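Local coordinates for protein iron transport multicopper oxidase FET3 (Saccharomyces cerevisiae, PDB 1ZPU) that oxidises ferrous to ferric iron with dioxygen, using four copper ions, for high-affinity iron uptake in yeast, and also oxidises cuprous copper, at residues Thr9-Arg14 / Pro23-Asn28; Asn15-Lys20 / Trp142-Val147; Glu164-Asn169 / Leu261-Ser266. All blocks are in the same frame, centred on the assembly; numbering follows the deposited sequence.

Contact 1 (Thr9-Arg14 / Pro23-Asn28)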
loop_
_atom_site.group_PDB
_atom_site.type_symbol
_atom_site.label_atom_id
_atom_site.label_comp_id
_atom_site.label_asym_id
_atom_site.label_seq_id
_atom_site.Cartn_x
_atom_site.Cartn_y
_atom_site.Cartn_z
ATOM N N THR A 9 3.141 -2.790 20.761
ATOM C CA THR A 9 4.377 -2.655 20.003
ATOM C C THR A 9 5.581 -2.736 20.917
ATOM O O THR A 9 5.523 -2.340 22.090
ATOM C CB THR A 9 4.476 -1.314 19.261
ATOM O OG1 THR A 9 4.341 -0.246 20.199
ATOM C CG2 THR A 9 3.409 -1.186 18.191
ATOM N N GLY A 10 6.677 -3.251 20.370
ATOM C CA GLY A 10 7.932 -3.342 21.096
ATOM C C GLY A 10 9.096 -3.608 20.177
ATOM O O GLY A 10 8.914 -3.796 18.982
ATOM N N TRP A 11 10.297 -3.623 20.739
ATOM C CA TRP A 11 11.509 -3.931 19.991
ATOM C C TRP A 11 12.188 -5.166 20.553
ATOM O O TRP A 11 12.354 -5.293 21.762
ATOM C CB TRP A 11 12.486 -2.758 20.037
ATOM C CG TRP A 11 12.074 -1.567 19.235
ATOM C CD1 TRP A 11 11.500 -0.424 19.702
ATOM C CD2 TRP A 11 12.205 -1.400 17.815
ATOM N NE1 TRP A 11 11.263 0.449 18.673
ATOM C CE2 TRP A 11 11.684 -0.122 17.498
ATOM C CE3 TRP A 11 12.714 -2.204 16.780
ATOM C CZ2 TRP A 11 11.651 0.377 16.179
ATOM C CZ3 TRP A 11 12.683 -1.708 15.470
ATOM C CH2 TRP A 11 12.156 -0.422 15.188
ATOM N N ASP A 12 12.577 -6.076 19.671
ATOM C CA ASP A 12 13.365 -7.239 20.047
ATOM C C ASP A 12 14.261 -7.638 18.899
ATOM O O ASP A 12 13.952 -7.350 17.740
ATOM C CB ASP A 12 12.456 -8.403 20.423
ATOM C CG ASP A 12 12.062 -8.369 21.887
ATOM O OD1 ASP A 12 12.844 -8.915 22.709
ATOM O OD2 ASP A 12 10.986 -7.783 22.215
ATOM N N TYR A 13 15.364 -8.301 19.225
ATOM C CA TYR A 13 16.268 -8.834 18.214
ATOM C C TYR A 13 15.707 -10.084 17.532
ATOM O O TYR A 13 15.234 -10.992 18.205
ATOM C CB TYR A 13 17.651 -9.107 18.815
ATOM C CG TYR A 13 18.443 -7.835 18.978
ATOM C CD1 TYR A 13 18.391 -7.095 20.169
ATOM C CD2 TYR A 13 19.212 -7.339 17.929
ATOM C CE1 TYR A 13 19.098 -5.901 20.305
ATOM C CE2 TYR A 13 19.926 -6.152 18.058
ATOM C CZ TYR A 13 19.869 -5.433 19.244
ATOM O OH TYR A 13 20.586 -4.247 19.354
ATOM N N ARG A 14 15.720 -10.094 16.203
ATOM C CA ARG A 14 15.517 -11.316 15.430
ATOM C C ARG A 14 16.538 -11.355 14.303
ATOM O O ARG A 14 17.063 -10.313 13.880
ATOM C CB ARG A 14 14.129 -11.380 14.783
ATOM C CG ARG A 14 12.939 -11.580 15.693
ATOM C CD ARG A 14 13.016 -12.803 16.574
ATOM N NE ARG A 14 12.545 -12.372 17.883
ATOM C CZ ARG A 14 11.360 -12.660 18.416
ATOM N NH1 ARG A 14 10.503 -13.457 17.770
ATOM N NH2 ARG A 14 11.055 -12.170 19.616
ATOM N N PRO A 23 17.214 -5.498 15.608
ATOM C CA PRO A 23 15.930 -5.238 16.259
ATOM C C PRO A 23 14.786 -5.156 15.257
ATOM O O PRO A 23 14.912 -4.512 14.223
ATOM C CB PRO A 23 16.130 -3.876 16.960
ATOM C CG PRO A 23 17.572 -3.637 16.955
ATOM C CD PRO A 23 18.133 -4.363 15.754
ATOM N N VAL A 24 13.678 -5.812 15.578
ATOM C CA VAL A 24 12.467 -5.736 14.781
ATOM C C VAL A 24 11.300 -5.324 15.681
ATOM O O VAL A 24 11.402 -5.442 16.915
ATOM C CB VAL A 24 12.181 -7.086 14.051
ATOM C CG1 VAL A 24 13.308 -7.436 13.101
ATOM C CG2 VAL A 24 11.995 -8.213 15.037
ATOM N N ILE A 25 10.208 -4.833 15.079
ATOM C CA ILE A 25 9.020 -4.435 15.855
ATOM C C ILE A 25 8.127 -5.634 16.203
ATOM O O ILE A 25 7.553 -6.282 15.324
ATOM C CB ILE A 25 8.182 -3.332 15.175
ATOM C CG1 ILE A 25 9.084 -2.245 14.591
ATOM C CG2 ILE A 25 7.240 -2.694 16.197
ATOM C CD1 ILE A 25 8.348 -1.033 14.042
ATOM N N THR A 26 8.009 -5.912 17.495
ATOM C CA THR A 26 7.259 -7.061 17.957
ATOM C C THR A 26 5.816 -6.730 18.320
ATOM O O THR A 26 5.489 -5.583 18.576
ATOM C CB THR A 26 7.966 -7.693 19.154
ATOM O OG1 THR A 26 8.258 -6.681 20.118
ATOM C CG2 THR A 26 9.268 -8.327 18.694
ATOM N N CYS A 27 4.968 -7.750 18.331
ATOM C CA CYS A 27 3.615 -7.655 18.828
ATOM C C CYS A 27 3.507 -8.501 20.094
ATOM O O CYS A 27 3.620 -9.727 20.028
ATOM C CB CYS A 27 2.651 -8.178 17.765
ATOM S SG CYS A 27 0.948 -8.327 18.327
ATOM N N ASN A 28 3.292 -7.854 21.243
ATOM C CA ASN A 28 3.294 -8.544 22.553
ATOM C C ASN A 28 4.531 -9.415 22.766
ATOM O O ASN A 28 4.440 -10.521 23.291
ATOM C CB ASN A 28 2.031 -9.386 22.741
ATOM C CG ASN A 28 0.760 -8.566 22.657
ATOM O OD1 ASN A 28 0.767 -7.338 22.786
ATOM N ND2 ASN A 28 -0.352 -9.251 22.451
#

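Contact 2 (Asn15-Lys20 / Trp142-Val147). With NAG (2-acetamido-2-deoxy-beta-D-glucopyranose), chain H; MAN (alpha-D-mannopyranose), chain B; NAG (2-acetamido-2-deoxy-beta-D-glucopyranose), chain C.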
loop_
_atom_site.group_PDB
_atom_site.type_symbol
_atom_site.label_atom_id
_atom_site.label_comp_id
_atom_site.label_asym_id
_atom_site.label_seq_id
_atom_site.Cartn_x
_atom_site.Cartn_y
_atom_site.Cartn_z
ATOM N N ASN A 15 16.823 -12.557 13.815
ATOM C CA ASN A 15 17.615 -12.681 12.620
ATOM C C ASN A 15 16.710 -13.191 11.514
ATOM O O ASN A 15 16.654 -14.386 11.259
ATOM C CB ASN A 15 18.823 -13.590 12.842
ATOM C CG ASN A 15 19.782 -13.569 11.669
ATOM O OD1 ASN A 15 19.372 -13.306 10.537
ATOM N ND2 ASN A 15 21.063 -13.833 11.926
ATOM N N VAL A 16 15.987 -12.273 10.886
ATOM C CA VAL A 16 14.969 -12.605 9.899
ATOM C C VAL A 16 15.606 -13.168 8.634
ATOM O O VAL A 16 15.204 -14.192 8.091
ATOM C CB VAL A 16 14.203 -11.336 9.520
ATOM C CG1 VAL A 16 13.166 -11.628 8.437
ATOM C CG2 VAL A 16 13.585 -10.727 10.766
ATOM N N ASP A 17 16.604 -12.430 8.187
ATOM C CA ASP A 17 17.423 -12.696 7.022
ATOM C C ASP A 17 18.055 -14.073 7.015
ATOM O O ASP A 17 18.052 -14.779 5.994
ATOM C CB ASP A 17 18.574 -11.677 7.050
ATOM C CG ASP A 17 18.747 -11.050 5.755
ATOM O OD1 ASP A 17 17.902 -11.417 4.912
ATOM O OD2 ASP A 17 19.660 -10.223 5.553
ATOM N N GLY A 18 18.614 -14.430 8.167
ATOM C CA GLY A 18 19.575 -15.488 8.240
ATOM C C GLY A 18 20.972 -14.923 8.424
ATOM O O GLY A 18 21.900 -15.659 8.752
ATOM N N LEU A 19 21.139 -13.617 8.225
ATOM C CA LEU A 19 22.486 -13.034 8.293
ATOM C C LEU A 19 22.735 -11.769 9.137
ATOM O O LEU A 19 23.812 -11.170 9.047
ATOM C CB LEU A 19 23.103 -12.868 6.898
ATOM C CG LEU A 19 22.374 -12.683 5.580
ATOM C CD1 LEU A 19 23.461 -12.504 4.580
ATOM C CD2 LEU A 19 21.547 -13.901 5.172
ATOM N N LYS A 20 21.773 -11.381 9.971
ATOM C CA LYS A 20 21.951 -10.224 10.838
ATOM C C LYS A 20 20.937 -10.238 11.964
ATOM O O LYS A 20 19.741 -10.089 11.725
ATOM C CB LYS A 20 21.792 -8.933 10.031
ATOM C CG LYS A 20 22.841 -7.872 10.318
ATOM C CD LYS A 20 22.784 -7.356 11.758
ATOM C CE LYS A 20 23.891 -6.330 12.045
ATOM N NZ LYS A 20 23.719 -5.097 11.209
ATOM N N TRP A 142 14.292 -7.022 2.732
ATOM C CA TRP A 142 14.754 -6.865 4.103
ATOM C C TRP A 142 16.027 -5.987 4.199
ATOM O O TRP A 142 16.977 -6.148 3.413
ATOM C CB TRP A 142 14.966 -8.249 4.720
ATOM C CG TRP A 142 15.233 -8.205 6.167
ATOM C CD1 TRP A 142 16.385 -8.553 6.801
ATOM C CD2 TRP A 142 14.333 -7.778 7.177
ATOM N NE1 TRP A 142 16.264 -8.372 8.156
ATOM C CE2 TRP A 142 15.012 -7.887 8.416
ATOM C CE3 TRP A 142 13.022 -7.295 7.164
ATOM C CZ2 TRP A 142 14.424 -7.545 9.619
ATOM C CZ3 TRP A 142 12.436 -6.950 8.383
ATOM C CH2 TRP A 142 13.142 -7.081 9.585
ATOM N N TYR A 143 16.022 -5.055 5.150
ATOM C CA TYR A 143 17.167 -4.177 5.425
ATOM C C TYR A 143 17.848 -4.624 6.691
ATOM O O TYR A 143 17.214 -5.203 7.567
ATOM C CB TYR A 143 16.725 -2.714 5.582
ATOM C CG TYR A 143 16.332 -2.033 4.285
ATOM C CD1 TYR A 143 15.069 -2.205 3.746
ATOM C CD2 TYR A 143 17.227 -1.225 3.599
ATOM C CE1 TYR A 143 14.696 -1.595 2.561
ATOM C CE2 TYR A 143 16.865 -0.602 2.403
ATOM C CZ TYR A 143 15.593 -0.799 1.895
ATOM O OH TYR A 143 15.200 -0.195 0.725
ATOM N N HIS A 144 19.143 -4.352 6.785
ATOM C CA HIS A 144 19.930 -4.674 7.971
ATOM C C HIS A 144 19.989 -3.534 8.961
ATOM O O HIS A 144 20.401 -3.713 10.095
ATOM C CB HIS A 144 21.337 -5.033 7.545
ATOM C CG HIS A 144 21.448 -6.425 7.027
ATOM N ND1 HIS A 144 22.651 -7.099 6.952
ATOM C CD2 HIS A 144 20.497 -7.289 6.606
ATOM C CE1 HIS A 144 22.434 -8.314 6.482
ATOM N NE2 HIS A 144 21.138 -8.450 6.262
ATOM N N ASP A 145 19.605 -2.349 8.515
ATOM C CA ASP A 145 19.517 -1.206 9.384
ATOM C C ASP A 145 18.062 -0.797 9.513
ATOM O O ASP A 145 17.282 -0.956 8.578
ATOM C CB ASP A 145 20.348 -0.053 8.822
ATOM C CG ASP A 145 21.843 -0.385 8.745
ATOM O OD1 ASP A 145 22.604 -0.062 9.706
ATOM O OD2 ASP A 145 22.254 -0.971 7.716
ATOM N N LEU A 146 17.703 -0.268 10.675
ATOM C CA LEU A 146 16.364 0.249 10.925
ATOM C C LEU A 146 16.089 1.465 10.060
ATOM O O LEU A 146 17.000 2.195 9.679
ATOM C CB LEU A 146 16.211 0.647 12.385
ATOM C CG LEU A 146 16.363 -0.412 13.470
ATOM C CD1 LEU A 146 17.841 -0.637 13.820
ATOM C CD2 LEU A 146 15.629 0.103 14.669
ATOM N N VAL A 147 14.816 1.690 9.762
ATOM C CA VAL A 147 14.430 2.796 8.910
ATOM C C VAL A 147 14.835 4.141 9.512
ATOM O O VAL A 147 15.345 5.001 8.808
ATOM C CB VAL A 147 12.967 2.707 8.569
ATOM C CG1 VAL A 147 12.566 3.825 7.662
ATOM C CG2 VAL A 147 12.746 1.423 7.870
HETATM C C1 NAG H . 19.261 -19.459 3.133
HETATM C C2 NAG H . 19.628 -19.057 4.565
HETATM C C3 NAG H . 20.734 -18.004 4.628
HETATM C C4 NAG H . 21.929 -18.348 3.751
HETATM C C5 NAG H . 21.369 -18.704 2.372
HETATM C C6 NAG H . 22.432 -19.189 1.406
HETATM C C7 NAG H . 17.873 -18.648 6.301
HETATM C C8 NAG H . 17.847 -20.035 6.881
HETATM N N2 NAG H . 18.483 -18.421 5.140
HETATM O O3 NAG H . 21.193 -17.816 5.945
HETATM O O4 NAG H . 22.783 -17.217 3.700
HETATM O O5 NAG H . 20.485 -19.793 2.532
HETATM O O6 NAG H . 22.844 -20.446 1.897
HETATM O O7 NAG H . 17.291 -17.722 6.858
HETATM C C1 MAN B . 25.105 -12.031 1.557
HETATM C C2 MAN B . 23.906 -12.208 0.632
HETATM C C3 MAN B . 23.451 -10.877 0.051
HETATM C C4 MAN B . 23.295 -9.848 1.162
HETATM C C5 MAN B . 24.580 -9.721 1.952
HETATM C C6 MAN B . 24.376 -8.749 3.098
HETATM O O2 MAN B . 22.839 -12.736 1.370
HETATM O O3 MAN B . 22.208 -11.031 -0.599
HETATM O O4 MAN B . 22.961 -8.602 0.617
HETATM O O5 MAN B . 24.896 -10.986 2.490
HETATM O O6 MAN B . 25.541 -8.778 3.889
HETATM C C1 NAG C . 24.100 -17.459 4.233
HETATM C C2 NAG C . 25.134 -16.635 3.452
HETATM C C3 NAG C . 26.502 -16.591 4.127
HETATM C C4 NAG C . 26.417 -16.306 5.619
HETATM C C5 NAG C . 25.408 -17.298 6.204
HETATM C C6 NAG C . 25.231 -17.143 7.707
HETATM C C7 NAG C . 24.866 -16.609 1.022
HETATM C C8 NAG C . 25.371 -17.202 -0.263
HETATM N N2 NAG C . 25.344 -17.175 2.126
HETATM O O3 NAG C . 27.297 -15.618 3.486
HETATM O O4 NAG C . 27.704 -16.502 6.166
HETATM O O5 NAG C . 24.138 -17.121 5.600
HETATM O O6 NAG C . 24.439 -16.010 7.971
HETATM O O7 NAG C . 24.048 -15.678 1.019
#

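Contact 3 (Glu164-Asn169 / Leu261-Ser266). With MAN (alpha-D-mannopyranose), chain B.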
loop_
_atom_site.group_PDB
_atom_site.type_symbol
_atom_site.label_atom_id
_atom_site.label_comp_id
_atom_site.label_asym_id
_atom_site.label_seq_id
_atom_site.Cartn_x
_atom_site.Cartn_y
_atom_site.Cartn_z
ATOM N N GLU A 164 17.166 6.048 -3.177
ATOM C CA GLU A 164 16.554 5.246 -2.132
ATOM C C GLU A 164 17.531 4.188 -1.651
ATOM O O GLU A 164 18.209 3.574 -2.482
ATOM C CB GLU A 164 15.338 4.561 -2.748
ATOM C CG GLU A 164 15.528 4.419 -4.261
ATOM C CD GLU A 164 14.359 4.983 -4.993
ATOM O OE1 GLU A 164 14.124 4.635 -6.183
ATOM O OE2 GLU A 164 13.650 5.769 -4.340
ATOM N N PRO A 165 17.595 3.951 -0.322
ATOM C CA PRO A 165 18.513 2.962 0.258
ATOM C C PRO A 165 18.263 1.548 -0.246
ATOM O O PRO A 165 17.132 1.126 -0.375
ATOM C CB PRO A 165 18.226 3.035 1.757
ATOM C CG PRO A 165 16.961 3.729 1.882
ATOM C CD PRO A 165 16.796 4.623 0.712
ATOM N N ILE A 166 19.341 0.828 -0.505
ATOM C CA ILE A 166 19.284 -0.492 -1.110
ATOM C C ILE A 166 19.177 -1.585 -0.053
ATOM O O ILE A 166 19.983 -1.616 0.878
ATOM C CB ILE A 166 20.505 -0.677 -2.021
ATOM C CG1 ILE A 166 20.377 0.294 -3.195
ATOM C CG2 ILE A 166 20.608 -2.102 -2.534
ATOM C CD1 ILE A 166 21.662 0.906 -3.594
ATOM N N PRO A 167 18.170 -2.477 -0.192
ATOM C CA PRO A 167 17.901 -3.560 0.766
ATOM C C PRO A 167 18.949 -4.664 0.673
ATOM O O PRO A 167 19.719 -4.689 -0.279
ATOM C CB PRO A 167 16.538 -4.087 0.327
ATOM C CG PRO A 167 16.355 -3.660 -1.049
ATOM C CD PRO A 167 17.233 -2.485 -1.326
ATOM N N GLN A 168 18.985 -5.569 1.647
ATOM C CA GLN A 168 20.047 -6.554 1.695
ATOM C C GLN A 168 19.644 -7.907 1.163
ATOM O O GLN A 168 20.503 -8.669 0.734
ATOM C CB GLN A 168 20.616 -6.664 3.103
ATOM C CG GLN A 168 21.685 -5.603 3.416
ATOM C CD GLN A 168 21.146 -4.179 3.310
ATOM O OE1 GLN A 168 20.483 -3.682 4.217
ATOM N NE2 GLN A 168 21.416 -3.530 2.187
ATOM N N ASN A 169 18.343 -8.197 1.182
ATOM C CA ASN A 169 17.812 -9.477 0.728
ATOM C C ASN A 169 16.318 -9.453 0.496
ATOM O O ASN A 169 15.605 -8.630 1.067
ATOM C CB ASN A 169 18.097 -10.575 1.761
ATOM C CG ASN A 169 19.363 -11.343 1.462
ATOM O OD1 ASN A 169 19.570 -11.852 0.337
ATOM N ND2 ASN A 169 20.229 -11.433 2.460
ATOM N N LEU A 261 16.367 -0.086 -8.211
ATOM C CA LEU A 261 17.540 0.095 -7.372
ATOM C C LEU A 261 18.460 1.135 -7.979
ATOM O O LEU A 261 18.711 1.106 -9.180
ATOM C CB LEU A 261 18.275 -1.230 -7.197
ATOM C CG LEU A 261 17.568 -2.350 -6.417
ATOM C CD1 LEU A 261 18.500 -3.544 -6.268
ATOM C CD2 LEU A 261 17.083 -1.887 -5.039
ATOM N N ASP A 262 18.961 2.055 -7.159
ATOM C CA ASP A 262 19.834 3.098 -7.662
ATOM C C ASP A 262 21.092 2.486 -8.262
ATOM O O ASP A 262 21.462 2.803 -9.380
ATOM C CB ASP A 262 20.196 4.086 -6.563
ATOM C CG ASP A 262 21.106 5.188 -7.065
ATOM O OD1 ASP A 262 22.279 5.259 -6.603
ATOM O OD2 ASP A 262 20.659 5.965 -7.951
ATOM N N VAL A 263 21.747 1.620 -7.497
ATOM C CA VAL A 263 22.907 0.854 -7.948
ATOM C C VAL A 263 22.708 -0.587 -7.486
ATOM O O VAL A 263 21.989 -0.840 -6.535
ATOM C CB VAL A 263 24.268 1.422 -7.381
ATOM C CG1 VAL A 263 24.502 2.866 -7.836
ATOM C CG2 VAL A 263 24.334 1.342 -5.866
ATOM N N ILE A 264 23.332 -1.538 -8.161
ATOM C CA ILE A 264 23.250 -2.923 -7.724
ATOM C C ILE A 264 24.572 -3.307 -7.053
ATOM O O ILE A 264 25.592 -3.427 -7.738
ATOM C CB ILE A 264 22.946 -3.882 -8.898
ATOM C CG1 ILE A 264 21.602 -3.519 -9.537
ATOM C CG2 ILE A 264 22.963 -5.323 -8.408
ATOM C CD1 ILE A 264 21.316 -4.220 -10.841
ATOM N N PRO A 265 24.570 -3.473 -5.713
ATOM C CA PRO A 265 25.794 -3.931 -5.041
ATOM C C PRO A 265 26.141 -5.324 -5.528
ATOM O O PRO A 265 25.251 -6.155 -5.715
ATOM C CB PRO A 265 25.418 -3.957 -3.566
ATOM C CG PRO A 265 23.935 -3.922 -3.530
ATOM C CD PRO A 265 23.460 -3.248 -4.772
ATOM N N SER A 266 27.426 -5.571 -5.752
ATOM C CA SER A 266 27.878 -6.777 -6.451
ATOM C C SER A 266 27.617 -8.091 -5.693
ATOM O O SER A 266 27.675 -9.172 -6.287
ATOM C CB SER A 266 29.357 -6.645 -6.763
ATOM O OG SER A 266 30.041 -6.273 -5.584
HETATM C C1 MAN B . 25.105 -12.031 1.557
HETATM C C2 MAN B . 23.906 -12.208 0.632
HETATM C C3 MAN B . 23.451 -10.877 0.051
HETATM C C4 MAN B . 23.295 -9.848 1.162
HETATM C C5 MAN B . 24.580 -9.721 1.952
HETATM C C6 MAN B . 24.376 -8.749 3.098
HETATM O O2 MAN B . 22.839 -12.736 1.370
HETATM O O3 MAN B . 22.208 -11.031 -0.599
HETATM O O4 MAN B . 22.961 -8.602 0.617
HETATM O O5 MAN B . 24.896 -10.986 2.490
HETATM O O6 MAN B . 25.541 -8.778 3.889
#

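Contact 1 (Thr9-Arg14 / Pro23-Asn28)
Val24 N gives a hydrogen bond to Asp12 O at 2.7 Å, with an N-H...O angle of 170°. Asp12 N returns one to Val24 O. Further along, Thr26 N binds Gly10 O at 2.7 Å, while the bond from Gly10 N back to Thr26 O is weak. The two strands therefore run as antiparallel neighbours. Trp11, Tyr13, Pro23 and Ile25 share one face of the sheet. With Trp11 CG anti to the carbonyl carbon (chi1 -71°), the indole comes nearer the other strand, and Ile25 CG1 sits over its six-membered ring, offset toward the rim, in a CH-pi contact. Pro23 CB meets Trp11 CE3 at 3.8 Å. Pro23 CG stands over the Tyr13 ring face, 4.0 Å from its centroid. On the other face Asp12 CB meets Thr26 CG2 at 3.6 Å, the side chains crossing at about a right angle, and Arg14 CG touches Val24 CG2. An alanine in place of Trp11 would probably leave Ile25 CG1 without its ring partner and open a gap beside Pro23 CB. The pair is a beta hairpin of the first plastocyanin-like domain. Strand 22-27 is outermost in its sheet, then come strands 2-14 and 43-49.

Contact 2 (Asn15-Lys20 / Trp142-Val147)
Asp17 and Val16 meet Trp142 and His144 in the tighter part of this contact, where Val16, Asp17 and Trp142 are buried. Val16 CB lies over one face of the Trp142 indole, 4.0 Å from the centroid of the five-membered ring. Val16 CG2 stands above the plane just beyond the CZ2-CH2 rim and meets Trp142 CZ2 at 3.5 Å. Asp17 OD2 accepts from His144 NE2 at the edge of the imidazole, a His-carboxylate hydrogen bond. The modelled length is so short that its exact value is doubtful. The carboxylate and ring planes stand 85° apart. Asn169 ND2 gives the same oxygen a second, weak bond. Lys20 CB sits over the centre of the His144 ring, 3.7 Å from its centroid, and Lys20 CG reaches His144 ND1 at 3.5 Å.

The outer side is looser. Beyond CG the Lys20 chain leaves the ring, and Lys20 NZ ends 3.8 Å from His144 O. Asn15 OD1 holds the turn by accepting from Gly18 N at 2.7 Å, an Asx motif, and from Lys20 N, on opposite faces of its amide plane. Sugars of an N-linked glycan border this side. Gly18 O accepts a hydrogen bond from O6 of an N-acetylglucosamine. Leu19 CD1 touches a mannose.

The contact joins the first and second plastocyanin-like domains. It sets the 15-20 loop, between strands 2-14 and 22-27, against the loop linking strand 133-142 with helix 147-154. Val24 of strand 22-27 and Ile171 of strand 169-172 complete the packing round Val16 and Trp142.

Contact 3 (Glu164-Asn169 / Leu261-Ser266)
Ile166 carries most of this apolar contact, and no hydrogen bond crosses between the segments. One branch of its side chain, CG2, faces Leu261 and Pro265. The other runs through CG1 to CD1 and reaches Val263. With CG1 anti to the carbonyl carbon (chi1 -67°), CG2 is left to face Pro265. Ile166 CG2 meets Pro265 CD at 3.8 Å, the two side chains sliding past each other in opposite directions. Ile166 CD1 touches Val263 CG2 at 3.5 Å, where the side chains cross at about a right angle. Leu261 lies on the more buried side. Leu261 CD2 is 4.3 Å from Ile166 CG2 and 3.8 Å from Pro167 CD. Phe256 of strand 250-256 packs on both Leu261 and Pro167.

Segment 164-169 has further ties. Gln168 NE2 bonds Ile166 O at 2.7 Å. Asn169 ND2 gives a hydrogen bond to O2 of a glycan mannose at 3.1 Å. The O4 of the same mannose is modelled too close to Gln168 O for its length to be trusted. At the other end, Glu164 OE2 is hydrogen-bonded to NE2 of His468, a type 1 copper ligand, so Glu164 is a second-shell residue of that site. Gln168 and Asn169 both face Trp142. This is a classic beta bulge, set where edge strand 169-172 of the second plastocyanin-like domain begins to pair with strand 133-142.

The contacts form a row on one flank of the chain. The centre of contact 2 is about 13 Å from that of contact 1 and about 14 Å from that of contact 3; the centres of contacts 1 and 3 lie about 25 Å apart. The segments of contacts 1 and 2 alternate along the chain, since 15-20 is the loop inside the hairpin of contact 1. Contact 3 follows later, in the second plastocyanin-like domain. Val24 of strand 22-27, which carries contact 1, packs on Trp142. Strands 133-142 and 169-172 tie contacts 2 and 3 together, where Trp142 N probably bonds Asn169 O. Tyr143 OH probably bonds Pro165 O. Contact 2 thus bridges the first two cupredoxin domains.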